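Local coordinates for DegV domain-containing protein spr0652 (Streptococcus pneumoniae, PDB 6CNG), which binds a long-chain fatty acid, here linoleic acid, and as a DegV-family FakB protein probably presents it to a fatty acid kinase, at residues V145-E150 with T170-K175; L152-D157 with G246-M251; N191-K196 with S286-E291; T200-G203 with R208-G211; A234-L239 with R268-Q273. All blocks are in the same frame, centred on the assembly; numbering follows the deposited sequence.

Contact 1: V145-E150 with T170-K175; sequences VDLLVE and TAYQEK. With NA (sodium ion), chain D.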
# COMPACT_ATOMS: atom_id res chain seq x y z
N VAL A 145 1.77 1.56 -3.49
CA VAL A 145 0.44 1.69 -4.07
C VAL A 145 0.05 3.16 -4.14
O VAL A 145 -0.55 3.61 -5.11
CB VAL A 145 -0.57 0.86 -3.27
CG1 VAL A 145 -1.94 1.15 -3.75
CG2 VAL A 145 -0.29 -0.61 -3.41
N ASP A 146 0.37 3.91 -3.11
CA ASP A 146 0.06 5.33 -3.14
C ASP A 146 0.73 6.01 -4.33
O ASP A 146 0.10 6.81 -5.02
CB ASP A 146 0.52 5.92 -1.83
CG ASP A 146 -0.17 5.27 -0.63
OD1 ASP A 146 -1.23 4.65 -0.82
OD2 ASP A 146 0.35 5.35 0.51
N LEU A 147 2.01 5.73 -4.57
CA LEU A 147 2.69 6.30 -5.72
C LEU A 147 2.01 5.91 -7.01
O LEU A 147 1.91 6.72 -7.94
CB LEU A 147 4.12 5.80 -5.74
CG LEU A 147 5.11 6.49 -4.81
CD1 LEU A 147 6.46 5.84 -4.94
CD2 LEU A 147 5.18 7.98 -5.11
N LEU A 148 1.59 4.67 -7.13
CA LEU A 148 0.95 4.24 -8.36
C LEU A 148 -0.32 5.02 -8.61
O LEU A 148 -0.62 5.40 -9.73
CB LEU A 148 0.61 2.77 -8.31
CG LEU A 148 1.76 1.79 -8.24
CD1 LEU A 148 1.20 0.40 -8.22
CD2 LEU A 148 2.66 1.95 -9.41
N VAL A 149 -1.09 5.24 -7.56
CA VAL A 149 -2.33 5.98 -7.71
C VAL A 149 -2.06 7.43 -8.05
O VAL A 149 -2.73 8.01 -8.91
CB VAL A 149 -3.14 5.79 -6.42
CG1 VAL A 149 -4.06 6.92 -6.22
CG2 VAL A 149 -3.88 4.49 -6.52
N GLU A 150 -1.09 8.04 -7.39
CA GLU A 150 -0.69 9.38 -7.76
C GLU A 150 -0.28 9.44 -9.23
O GLU A 150 -0.62 10.40 -9.93
CB GLU A 150 0.47 9.82 -6.88
CG GLU A 150 1.13 11.07 -7.41
CD GLU A 150 2.18 11.65 -6.50
OE1 GLU A 150 2.62 12.80 -6.76
OE2 GLU A 150 2.54 10.98 -5.52
N THR A 170 2.28 0.67 -16.59
CA THR A 170 3.03 -0.57 -16.57
C THR A 170 4.52 -0.29 -16.53
O THR A 170 5.26 -0.91 -15.76
CB THR A 170 2.65 -1.42 -17.78
OG1 THR A 170 1.24 -1.69 -17.75
CG2 THR A 170 3.37 -2.70 -17.70
N ALA A 171 4.96 0.69 -17.30
CA ALA A 171 6.36 1.07 -17.28
C ALA A 171 6.73 1.67 -15.94
O ALA A 171 7.78 1.34 -15.39
CB ALA A 171 6.65 2.06 -18.40
N TYR A 172 5.87 2.51 -15.37
CA TYR A 172 6.20 3.17 -14.12
C TYR A 172 6.35 2.16 -13.00
O TYR A 172 7.18 2.33 -12.10
CB TYR A 172 5.12 4.20 -13.78
CG TYR A 172 5.38 4.99 -12.51
CD1 TYR A 172 6.42 5.88 -12.43
CD2 TYR A 172 4.56 4.85 -11.39
CE1 TYR A 172 6.65 6.58 -11.29
CE2 TYR A 172 4.79 5.56 -10.25
CZ TYR A 172 5.83 6.43 -10.20
OH TYR A 172 6.07 7.15 -9.06
N GLN A 173 5.54 1.11 -13.02
CA GLN A 173 5.61 0.09 -12.00
C GLN A 173 6.95 -0.66 -11.99
O GLN A 173 7.31 -1.24 -10.97
CB GLN A 173 4.41 -0.85 -12.16
CG GLN A 173 4.28 -1.83 -11.04
CD GLN A 173 3.04 -2.68 -11.13
OE1 GLN A 173 2.34 -2.68 -12.15
NE2 GLN A 173 2.76 -3.43 -10.08
N GLU A 174 7.71 -0.62 -13.07
CA GLU A 174 9.06 -1.15 -13.02
C GLU A 174 9.98 -0.22 -12.26
O GLU A 174 11.00 -0.68 -11.75
CB GLU A 174 9.58 -1.35 -14.43
CG GLU A 174 8.69 -2.18 -15.33
CD GLU A 174 9.05 -2.06 -16.81
OE1 GLU A 174 10.09 -1.44 -17.12
OE2 GLU A 174 8.30 -2.56 -17.68
N LYS A 175 9.62 1.07 -12.16
CA LYS A 175 10.41 2.13 -11.54
C LYS A 175 10.10 2.33 -10.07
O LYS A 175 10.69 3.20 -9.45
CB LYS A 175 10.15 3.51 -12.20
CG LYS A 175 10.69 3.74 -13.60
CD LYS A 175 10.17 5.08 -14.20
CE LYS A 175 9.64 4.93 -15.64
NZ LYS A 175 8.20 5.33 -15.79
NA NA D . 7.43 -2.31 -8.41
O HOH W 1 3.83 8.89 -8.46
O HOH W 2 5.74 -3.82 -8.40
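Water 1 joins Leu147 to Tyr172 where no direct hydrogen bond links the two segments: it donates to Leu147 O (2.9 Å) and to the phenol OH of Tyr172. The pair is a helix hairpin of the DegV fold. Helix 143-157 and helix 162-174 follow one another, and their short axes run roughly antiparallel, with 146° between their directions and a closest approach of 10.6 Å. Tyr172 sends CG away from its own backbone N (chi1 -178°), which carries the ring across to helix 143-157. There its CE2 comes 3.9 Å from the carbonyl O of Leu147, and CD2 of Leu148 lies 4.0 Å from ring atom CD2 of Tyr172, both approaching the ring obliquely. Leu147 crosses the tyrosine at about a right angle and places CB 4.1 Å from Tyr172 OH. The phenol also hydrogen-bonds Glu299 on strand 294-300, so water and carboxylate together fix the ring's outer end. Elsewhere in the contact Leu148 CD2 reaches Gln173 CB at 4.3 Å, while the amide of Gln173 is held by Asp137 O. The carbonyl O of Gln173 also binds a sodium ion, whose site includes Glu144 and Thr176: the ion takes Gln173 O at 2.8 Å and water 2 at 2.3 Å.

Contact 2: L152-D157 with G246-M251; sequences LNDLID and GGRIVM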
# COMPACT_ATOMS: atom_id res chain seq x y z
N LEU A 152 -1.14 7.42 -11.77
CA LEU A 152 -2.26 7.31 -12.67
C LEU A 152 -2.94 8.67 -12.82
O LEU A 152 -3.26 9.09 -13.93
CB LEU A 152 -3.23 6.29 -12.13
CG LEU A 152 -2.81 4.84 -12.15
CD1 LEU A 152 -3.75 3.97 -11.40
CD2 LEU A 152 -2.74 4.37 -13.59
N ASN A 153 -3.12 9.37 -11.70
CA ASN A 153 -3.73 10.69 -11.74
C ASN A 153 -2.90 11.65 -12.55
O ASN A 153 -3.42 12.41 -13.37
CB ASN A 153 -3.90 11.22 -10.32
CG ASN A 153 -4.86 12.39 -10.25
OD1 ASN A 153 -6.02 12.27 -10.66
ND2 ASN A 153 -4.39 13.52 -9.74
N ASP A 154 -1.60 11.68 -12.30
CA ASP A 154 -0.68 12.45 -13.12
C ASP A 154 -0.94 12.19 -14.60
O ASP A 154 -1.18 13.11 -15.38
CB ASP A 154 0.75 12.06 -12.78
CG ASP A 154 1.27 12.66 -11.49
OD1 ASP A 154 0.55 13.40 -10.79
OD2 ASP A 154 2.45 12.36 -11.20
N LEU A 155 -0.88 10.91 -15.00
CA LEU A 155 -0.99 10.55 -16.41
C LEU A 155 -2.29 11.02 -17.02
O LEU A 155 -2.31 11.41 -18.19
CB LEU A 155 -0.83 9.04 -16.62
CG LEU A 155 0.42 8.40 -16.03
CD1 LEU A 155 0.24 6.95 -15.91
CD2 LEU A 155 1.63 8.71 -16.85
N ILE A 156 -3.39 10.96 -16.26
CA ILE A 156 -4.66 11.42 -16.81
C ILE A 156 -4.68 12.93 -16.96
O ILE A 156 -5.14 13.46 -17.98
CB ILE A 156 -5.84 10.94 -15.96
CG1 ILE A 156 -5.94 9.43 -15.97
CG2 ILE A 156 -7.08 11.50 -16.53
CD1 ILE A 156 -6.88 8.86 -14.90
N ASP A 157 -4.20 13.65 -15.94
CA ASP A 157 -4.02 15.09 -16.04
C ASP A 157 -3.20 15.45 -17.26
O ASP A 157 -3.42 16.50 -17.87
CB ASP A 157 -3.31 15.60 -14.79
CG ASP A 157 -3.49 17.10 -14.57
OD1 ASP A 157 -4.61 17.61 -14.73
OD2 ASP A 157 -2.50 17.77 -14.22
N GLY A 246 16.71 10.55 -6.05
CA GLY A 246 16.07 11.83 -5.79
C GLY A 246 14.62 11.96 -6.22
O GLY A 246 14.10 13.06 -6.14
N GLY A 247 13.97 10.87 -6.66
CA GLY A 247 12.57 10.90 -7.05
C GLY A 247 11.57 10.94 -5.91
O GLY A 247 11.85 11.36 -4.79
N ARG A 248 10.37 10.48 -6.21
CA ARG A 248 9.30 10.56 -5.23
C ARG A 248 9.42 9.44 -4.20
O ARG A 248 9.81 8.32 -4.52
CB ARG A 248 7.94 10.44 -5.90
CG ARG A 248 7.55 11.60 -6.77
CD ARG A 248 6.20 11.34 -7.41
NE ARG A 248 5.87 12.42 -8.32
CZ ARG A 248 4.86 12.39 -9.16
NH1 ARG A 248 4.07 11.34 -9.22
NH2 ARG A 248 4.66 13.43 -9.96
N ILE A 249 9.09 9.78 -2.96
CA ILE A 249 8.91 8.82 -1.89
C ILE A 249 7.59 9.09 -1.21
O ILE A 249 7.20 10.24 -1.02
CB ILE A 249 10.03 8.95 -0.85
CG1 ILE A 249 11.39 8.67 -1.48
CG2 ILE A 249 9.79 8.01 0.28
CD1 ILE A 249 12.52 8.88 -0.53
N VAL A 250 6.90 8.01 -0.83
CA VAL A 250 5.71 8.04 0.03
C VAL A 250 5.97 7.12 1.21
O VAL A 250 6.12 5.91 1.04
CB VAL A 250 4.46 7.60 -0.73
CG1 VAL A 250 3.31 7.58 0.20
CG2 VAL A 250 4.19 8.54 -1.86
N MET A 251 6.05 7.69 2.40
CA MET A 251 6.23 6.94 3.64
C MET A 251 4.88 6.81 4.34
O MET A 251 4.41 7.76 4.97
CB MET A 251 7.21 7.66 4.56
CG MET A 251 8.61 7.85 4.06
SD MET A 251 9.64 8.75 5.22
CE MET A 251 11.12 8.99 4.30
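The last turns of helix 143-157 and the strand carrying Arg248 keep their backbones well apart, the nearest CA atoms, those of Asp154 and Arg248, being 12.9 Å from each other. Across that gap runs one salt bridge, tying a helix to the mixed six-stranded sheet of the DegV fold. Arg248 spans most of the distance: its chain is extended from CG to NE and presents the end of the guanidinium to the helix. Asp154 comes from the opposite direction. Both terminal nitrogens converge on a single oxygen, NH1 and NH2 of Arg248 each lying 2.8 Å from OD2 of Asp154. The N-H...O angle of 142° is the same for both, as expected when two donors share one acceptor placed between them. OD2 sits in the guanidinium plane and is met on its syn side, though both donors lie somewhat out of the carboxylate plane because the two flat groups stand 78° apart. Further charge gathers here through weak, long ion pairs of Arg248 with Glu150 and of Asp154 with Lys151. Behind the side chain, the Arg248 backbone pairs with Glu299 in the sheet. The second carboxylate oxygen stays back from the grip, with Asp154 OD1 4.2 Å from Arg248 NH2.

Contact 3: N191-K196 with S286-E291; sequences NGRLSK and SFYAEE. With EIC (linoleic acid), chain C.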
# COMPACT_ATOMS: atom_id res chain seq x y z
N ASN A 191 -1.71 -14.53 10.70
CA ASN A 191 -2.60 -14.61 9.56
C ASN A 191 -1.99 -15.37 8.40
O ASN A 191 -2.58 -15.40 7.32
CB ASN A 191 -3.00 -13.20 9.12
CG ASN A 191 -4.09 -12.62 9.96
OD1 ASN A 191 -5.26 -12.75 9.64
ND2 ASN A 191 -3.72 -11.93 11.03
N GLY A 192 -0.83 -15.99 8.59
CA GLY A 192 -0.22 -16.82 7.57
C GLY A 192 0.36 -16.08 6.40
O GLY A 192 0.34 -16.59 5.28
N ARG A 193 0.90 -14.88 6.63
CA ARG A 193 1.51 -14.06 5.59
C ARG A 193 3.00 -13.84 5.82
O ARG A 193 3.64 -13.11 5.06
CB ARG A 193 0.76 -12.73 5.46
CG ARG A 193 -0.38 -12.81 4.46
CD ARG A 193 -1.68 -12.43 5.04
NE ARG A 193 -2.77 -12.78 4.13
CZ ARG A 193 -4.04 -12.94 4.48
NH1 ARG A 193 -4.92 -13.26 3.58
NH2 ARG A 193 -4.43 -12.76 5.71
N LEU A 194 3.55 -14.50 6.81
CA LEU A 194 4.98 -14.48 7.09
C LEU A 194 5.25 -15.74 7.89
O LEU A 194 4.46 -16.11 8.76
CB LEU A 194 5.35 -13.23 7.87
CG LEU A 194 6.83 -13.03 8.12
CD1 LEU A 194 7.62 -12.76 6.89
CD2 LEU A 194 6.97 -11.90 9.03
N SER A 195 6.34 -16.44 7.55
CA SER A 195 6.67 -17.69 8.21
C SER A 195 7.12 -17.44 9.64
O SER A 195 7.72 -16.41 9.95
CB SER A 195 7.81 -18.39 7.45
OG SER A 195 9.00 -17.63 7.53
N LYS A 196 6.81 -18.41 10.52
CA LYS A 196 7.45 -18.49 11.83
C LYS A 196 8.97 -18.52 11.72
O LYS A 196 9.65 -17.99 12.60
CB LYS A 196 6.97 -19.74 12.57
CG LYS A 196 5.60 -19.64 13.20
CD LYS A 196 4.47 -19.85 12.21
CE LYS A 196 3.14 -20.06 12.95
NZ LYS A 196 1.93 -20.11 12.06
N SER A 286 -2.18 -0.44 8.98
CA SER A 286 -1.85 -0.32 10.41
C SER A 286 -1.89 -1.69 11.07
O SER A 286 -1.05 -2.01 11.89
CB SER A 286 -2.82 0.63 11.11
OG SER A 286 -2.87 1.87 10.45
N PHE A 287 -2.87 -2.50 10.70
CA PHE A 287 -3.04 -3.78 11.33
C PHE A 287 -1.85 -4.67 11.08
O PHE A 287 -1.41 -5.39 11.98
CB PHE A 287 -4.29 -4.41 10.73
CG PHE A 287 -4.53 -5.80 11.17
CD1 PHE A 287 -4.79 -6.09 12.48
CD2 PHE A 287 -4.53 -6.82 10.27
CE1 PHE A 287 -5.02 -7.37 12.87
CE2 PHE A 287 -4.76 -8.10 10.67
CZ PHE A 287 -5.01 -8.38 11.95
N TYR A 288 -1.33 -4.65 9.88
CA TYR A 288 -0.26 -5.56 9.54
C TYR A 288 1.12 -4.99 9.76
O TYR A 288 2.04 -5.73 10.12
CB TYR A 288 -0.41 -5.97 8.10
CG TYR A 288 -1.36 -7.06 7.98
CD1 TYR A 288 -1.12 -8.27 8.61
CD2 TYR A 288 -2.50 -6.91 7.27
CE1 TYR A 288 -1.98 -9.29 8.51
CE2 TYR A 288 -3.38 -7.95 7.15
CZ TYR A 288 -3.12 -9.14 7.77
OH TYR A 288 -4.00 -10.21 7.67
N ALA A 289 1.30 -3.71 9.55
CA ALA A 289 2.60 -3.13 9.84
C ALA A 289 2.81 -2.90 11.33
O ALA A 289 3.95 -2.91 11.80
CB ALA A 289 2.77 -1.81 9.09
N GLU A 290 1.70 -2.69 12.05
CA GLU A 290 1.67 -2.57 13.50
C GLU A 290 2.38 -1.32 14.00
O GLU A 290 2.86 -0.50 13.22
CB GLU A 290 2.24 -3.83 14.15
CG GLU A 290 1.45 -5.09 13.79
CD GLU A 290 1.56 -6.19 14.84
OE1 GLU A 290 1.31 -5.93 16.04
OE2 GLU A 290 1.91 -7.32 14.47
N GLU A 291 2.41 -1.17 15.30
CA GLU A 291 2.87 0.09 15.87
C GLU A 291 4.35 0.27 15.62
O GLU A 291 5.15 -0.65 15.80
CB GLU A 291 2.54 0.11 17.35
CG GLU A 291 1.05 0.07 17.62
CD GLU A 291 0.35 1.31 17.18
OE1 GLU A 291 -0.87 1.24 16.96
OE2 GLU A 291 1.01 2.35 17.03
C1 EIC C . -6.65 -9.92 3.35
C2 EIC C . -5.60 -8.81 3.41
C3 EIC C . -4.21 -9.30 3.71
C4 EIC C . -3.17 -8.23 3.46
C5 EIC C . -1.76 -8.74 3.66
C6 EIC C . -0.72 -7.69 3.30
C7 EIC C . -0.57 -6.58 4.34
C8 EIC C . 0.36 -5.49 3.85
C9 EIC C . 0.36 -4.37 4.87
C10 EIC C . 1.29 -4.29 5.80
C11 EIC C . 2.42 -5.31 5.93
C12 EIC C . 3.68 -4.48 6.09
C13 EIC C . 4.78 -4.65 5.39
C14 EIC C . 4.92 -5.74 4.35
C15 EIC C . 4.41 -5.28 2.98
C16 EIC C . 4.60 -6.39 1.97
C17 EIC C . 3.98 -6.05 0.65
C18 EIC C . 4.15 -7.21 -0.31
O1 EIC C . -7.05 -10.39 2.25
O2 EIC C . -7.11 -10.38 4.43
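The linoleic acid pocket of this DegV-family protein is lined here by a loop and the end of helix 283-289, with Arg193 and Tyr288 meeting beside the carboxyl-bearing part of the lipid. Helix 186-190 ends just before the loop in a Schellman motif, with Gly192 at C-prime. Arg193 NH2 approaches Tyr288 OH at 3.2 Å, but the N-H...O angle of 121° makes this a weak hydrogen bond. Firmer partners lie elsewhere: Leu110 O takes Arg193 NE, and Ser83, a fatty-acid-binding residue by similarity, hydrogen-bonds the phenol through OG. The arginine chain bends at chi2 (123°) and lays one guanidinium face against the lipid, whose C3 sits 3.7 Å above the plane, over its centre. NH1 of Arg193 is 3.7 Å from lipid O2, a proximity consistent with electrostatic attraction to the carboxylate; the lipid is also hydrogen-bonded to Ser111 OG. Tyr288 turns a ring face to C5 of the chain, while its CB touches the bend at C10 at 3.3 Å. Asn191 packs at the phenol end, its amide 79° from the Tyr288 ring plane, with CG 3.3 Å from Tyr288 OH. That amide is held by a hydrogen bond from ND2 to Asn187 O, and it also reaches the next ring, Asn191 ND2 lying 3.9 Å from Phe287 CZ.

Contact 4: T200-G203 with R208-G211; sequences TVVG and RMVG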
# COMPACT_ATOMS: atom_id res chain seq x y z
N THR A 200 10.27 -15.26 13.76
CA THR A 200 10.87 -15.32 15.08
C THR A 200 12.13 -14.48 15.15
O THR A 200 12.45 -13.96 16.22
CB THR A 200 11.19 -16.77 15.46
OG1 THR A 200 12.24 -17.29 14.63
CG2 THR A 200 9.93 -17.66 15.36
N VAL A 201 12.83 -14.29 14.01
CA VAL A 201 14.12 -13.61 13.99
C VAL A 201 14.00 -12.10 13.97
O VAL A 201 15.01 -11.41 14.10
CB VAL A 201 15.07 -14.05 12.85
CG1 VAL A 201 15.64 -15.44 13.12
CG2 VAL A 201 14.38 -14.03 11.54
N VAL A 202 12.78 -11.56 13.86
CA VAL A 202 12.54 -10.12 13.80
C VAL A 202 11.32 -9.77 14.63
O VAL A 202 10.60 -10.63 15.13
CB VAL A 202 12.33 -9.63 12.35
CG1 VAL A 202 13.62 -9.76 11.52
CG2 VAL A 202 11.17 -10.39 11.71
N GLY A 203 11.07 -8.47 14.77
CA GLY A 203 9.93 -7.98 15.51
C GLY A 203 9.87 -8.42 16.96
O GLY A 203 8.83 -8.26 17.61
N ARG A 208 13.91 -4.85 14.58
CA ARG A 208 12.91 -4.48 13.58
C ARG A 208 13.29 -5.10 12.25
O ARG A 208 14.46 -5.17 11.90
CB ARG A 208 12.82 -2.96 13.45
CG ARG A 208 12.78 -2.27 14.79
CD ARG A 208 12.40 -0.81 14.74
NE ARG A 208 12.49 -0.21 16.08
CZ ARG A 208 12.62 1.09 16.35
NH1 ARG A 208 12.68 1.98 15.37
NH2 ARG A 208 12.70 1.50 17.61
N MET A 209 12.28 -5.59 11.54
CA MET A 209 12.47 -6.22 10.24
C MET A 209 12.58 -5.16 9.16
O MET A 209 11.65 -4.41 8.92
CB MET A 209 11.30 -7.12 9.91
CG MET A 209 11.44 -7.79 8.58
SD MET A 209 10.04 -8.82 8.20
CE MET A 209 10.53 -9.63 6.68
N VAL A 210 13.70 -5.14 8.47
CA VAL A 210 13.90 -4.30 7.31
C VAL A 210 13.73 -5.19 6.10
O VAL A 210 14.43 -6.19 5.95
CB VAL A 210 15.28 -3.65 7.34
CG1 VAL A 210 15.50 -2.84 6.13
CG2 VAL A 210 15.44 -2.81 8.57
N GLY A 211 12.77 -4.86 5.25
CA GLY A 211 12.46 -5.76 4.17
C GLY A 211 11.97 -5.00 2.97
O GLY A 211 11.81 -3.79 2.98
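Val202 lays its branched side chain over the root of Met209, the closest approach being 3.6 Å between CB of Val202 and CB of Met209. Both methyls take part. CG2 of Val202 lies 3.7 Å from CB of Met209 and also reaches along the thioether to SD, at 4.0 Å, whereas CG1 stays at the base of the side chain, 3.9 Å from CA of Met209. The two side chains run at a slant to each other, and the valine's contacts extend along the methionine from CA to SD. Met209 leaves the strand with CG opposite its backbone N (chi1 180°) and continues fully extended, and this carries the terminal methyl away from Val202.

The segments flank the short connection from helix 196-201 to strand 207-213, a strand of the mixed six-stranded sheet in the DegV fold. Gly203, with phi at 58°, turns the chain just after Val202, and the CA atoms of Gly203 and Arg208 come within 5.0 Å. That closeness is not backbone pairing, since the two segments share no hydrogen bond. The strand instead finds its backbone partners in its neighbours, Met209 with Leu182 and Arg208 with Ala225. Val202 also packs on Lys224, and Met209 on Leu221 and Phe180, which places the valine against one face of the sheet. With carbon and sulfur alone in touch between the two side chains, the attraction is dispersive and hydrophobic and involves no directional bond, even where Met209 SD comes up to Val202 CG2.

Contact 5: A234-L239 with R268-Q273; sequences AAYDEL and RETFPQ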
# COMPACT_ATOMS: atom_id res chain seq x y z
N ALA A 234 19.67 1.71 8.18
CA ALA A 234 19.44 0.57 7.30
C ALA A 234 18.50 0.95 6.18
O ALA A 234 18.72 0.58 5.03
CB ALA A 234 18.84 -0.59 8.09
N ALA A 235 17.44 1.68 6.50
CA ALA A 235 16.47 2.09 5.49
C ALA A 235 17.09 3.05 4.49
O ALA A 235 16.80 2.98 3.30
CB ALA A 235 15.28 2.72 6.19
N TYR A 236 17.93 3.96 4.95
CA TYR A 236 18.64 4.85 4.04
C TYR A 236 19.60 4.07 3.17
O TYR A 236 19.64 4.26 1.96
CB TYR A 236 19.40 5.86 4.88
CG TYR A 236 20.38 6.76 4.17
CD1 TYR A 236 19.98 7.99 3.71
CD2 TYR A 236 21.70 6.39 4.00
CE1 TYR A 236 20.87 8.83 3.06
CE2 TYR A 236 22.59 7.23 3.36
CZ TYR A 236 22.16 8.45 2.90
OH TYR A 236 23.00 9.32 2.27
N ASP A 237 20.40 3.18 3.77
CA ASP A 237 21.33 2.38 2.99
C ASP A 237 20.60 1.54 1.96
O ASP A 237 21.02 1.45 0.81
CB ASP A 237 22.12 1.46 3.92
CG ASP A 237 23.08 2.21 4.81
OD1 ASP A 237 23.50 3.32 4.47
OD2 ASP A 237 23.47 1.66 5.86
N GLU A 238 19.51 0.92 2.35
CA GLU A 238 18.81 0.07 1.40
C GLU A 238 18.22 0.90 0.27
O GLU A 238 18.14 0.43 -0.86
CB GLU A 238 17.70 -0.76 2.07
CG GLU A 238 18.17 -1.79 3.13
CD GLU A 238 19.14 -2.88 2.62
OE1 GLU A 238 19.08 -3.27 1.43
OE2 GLU A 238 19.95 -3.33 3.44
N LEU A 239 17.81 2.12 0.57
CA LEU A 239 17.32 2.97 -0.49
C LEU A 239 18.42 3.27 -1.50
O LEU A 239 18.23 3.19 -2.71
CB LEU A 239 16.84 4.28 0.12
CG LEU A 239 15.38 4.48 0.44
CD1 LEU A 239 15.29 5.79 1.16
CD2 LEU A 239 14.54 4.50 -0.80
N ARG A 268 16.91 14.12 2.21
CA ARG A 268 16.94 15.43 1.58
C ARG A 268 18.32 16.04 1.68
O ARG A 268 18.72 16.80 0.80
CB ARG A 268 15.95 16.38 2.22
CG ARG A 268 14.52 16.09 1.82
CD ARG A 268 13.54 17.20 2.24
NE ARG A 268 12.94 16.92 3.53
CZ ARG A 268 13.26 17.52 4.67
NH1 ARG A 268 14.20 18.47 4.70
NH2 ARG A 268 12.64 17.16 5.78
N GLU A 269 19.05 15.71 2.73
CA GLU A 269 20.43 16.17 2.83
C GLU A 269 21.27 15.59 1.71
O GLU A 269 22.09 16.30 1.10
CB GLU A 269 20.98 15.83 4.21
CG GLU A 269 20.40 16.76 5.24
CD GLU A 269 20.60 16.29 6.65
OE1 GLU A 269 21.13 15.21 6.89
OE2 GLU A 269 20.19 17.02 7.55
N THR A 270 21.06 14.31 1.39
CA THR A 270 21.82 13.65 0.33
C THR A 270 21.28 13.97 -1.06
O THR A 270 22.05 14.11 -2.01
CB THR A 270 21.79 12.14 0.54
OG1 THR A 270 22.31 11.81 1.83
CG2 THR A 270 22.62 11.50 -0.49
N PHE A 271 19.95 14.04 -1.21
CA PHE A 271 19.29 14.20 -2.50
C PHE A 271 18.41 15.44 -2.36
O PHE A 271 17.23 15.32 -2.02
CB PHE A 271 18.44 12.97 -2.84
CG PHE A 271 19.21 11.68 -2.88
CD1 PHE A 271 19.33 10.89 -1.76
CD2 PHE A 271 19.80 11.24 -4.06
CE1 PHE A 271 20.03 9.70 -1.79
CE2 PHE A 271 20.49 10.05 -4.11
CZ PHE A 271 20.61 9.27 -2.98
N PRO A 272 18.95 16.64 -2.60
CA PRO A 272 18.21 17.86 -2.23
C PRO A 272 16.85 18.07 -2.91
O PRO A 272 16.00 18.80 -2.36
CB PRO A 272 19.21 18.98 -2.59
CG PRO A 272 20.17 18.33 -3.54
CD PRO A 272 20.30 16.94 -3.10
N GLN A 273 16.60 17.44 -4.05
CA GLN A 273 15.36 17.61 -4.79
C GLN A 273 14.28 16.59 -4.41
O GLN A 273 13.21 16.59 -5.03
CB GLN A 273 15.64 17.54 -6.29
CG GLN A 273 15.71 18.93 -6.97
CD GLN A 273 16.61 19.94 -6.22
OE1 GLN A 273 16.12 20.83 -5.52
NE2 GLN A 273 17.92 19.81 -6.41
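Tyr236 and Thr270 meet closely at their hydroxyls, 2.6 Å apart from OH of Tyr236 to OG1 of Thr270, while beyond these two no residue pair of the segments comes within 4.5 Å. The CA atoms of the two residues are 10.1 Å apart, and only 89 Å² is buried between the segments. Both lie on helices, 228-242 and 257-270, that pack beside the mixed six-stranded sheet of the DegV fold. The tight part is a single hydrogen bond, for which either hydroxyl could be the donor. Thr270 OG1 lies near the plane of the tyrosine ring, at its edge, and the side chains come from opposite directions. A trans first torsion (chi1 171°) aims the Tyr236 ring across the gap. CB and CG2 of Thr270 both lie 3.5 Å from Tyr236 OH.

On the solvent side Thr270 is exposed at the end of its helix, where the chain leaves helical geometry at Phe271. Its methyl leans back over that neighbour: CG2 of Thr270 sits 3.4 Å above the Phe271 ring plane, toward the rim. Tyr236 also packs on Leu263 and makes a cation-pi contact with Arg266. Because Thr270 OG1 hydrogen-bonds Arg266 O as well, one hydroxyl is bonded both to its own helix backbone and to the tyrosine of the other helix, a polar link between the two at the protein surface.

From the N terminus, contact 1 opens first on helix 143-157 and closes a short helical loop at 170-175, joining helix to helix. Contact 2 starts further along the same helix, before contact 1 has closed, so the two cross; they touch, Leu147 packing on Val250. The long loop of contact 2 returns at strand 247-253 and encloses contact 4; these two reach the same sheet. Contact 3 opens at 191-196, crosses contact 2, and closes last at 286-291, tying a loop to a helix and enclosing contacts 4 and 5. Contact 5, helix to helix, crosses contact 2, touching it through Gly246 and Phe271. Leu194 on Met209 links contacts 3 and 4; Val210 on Ala234 joins contacts 4 and 5.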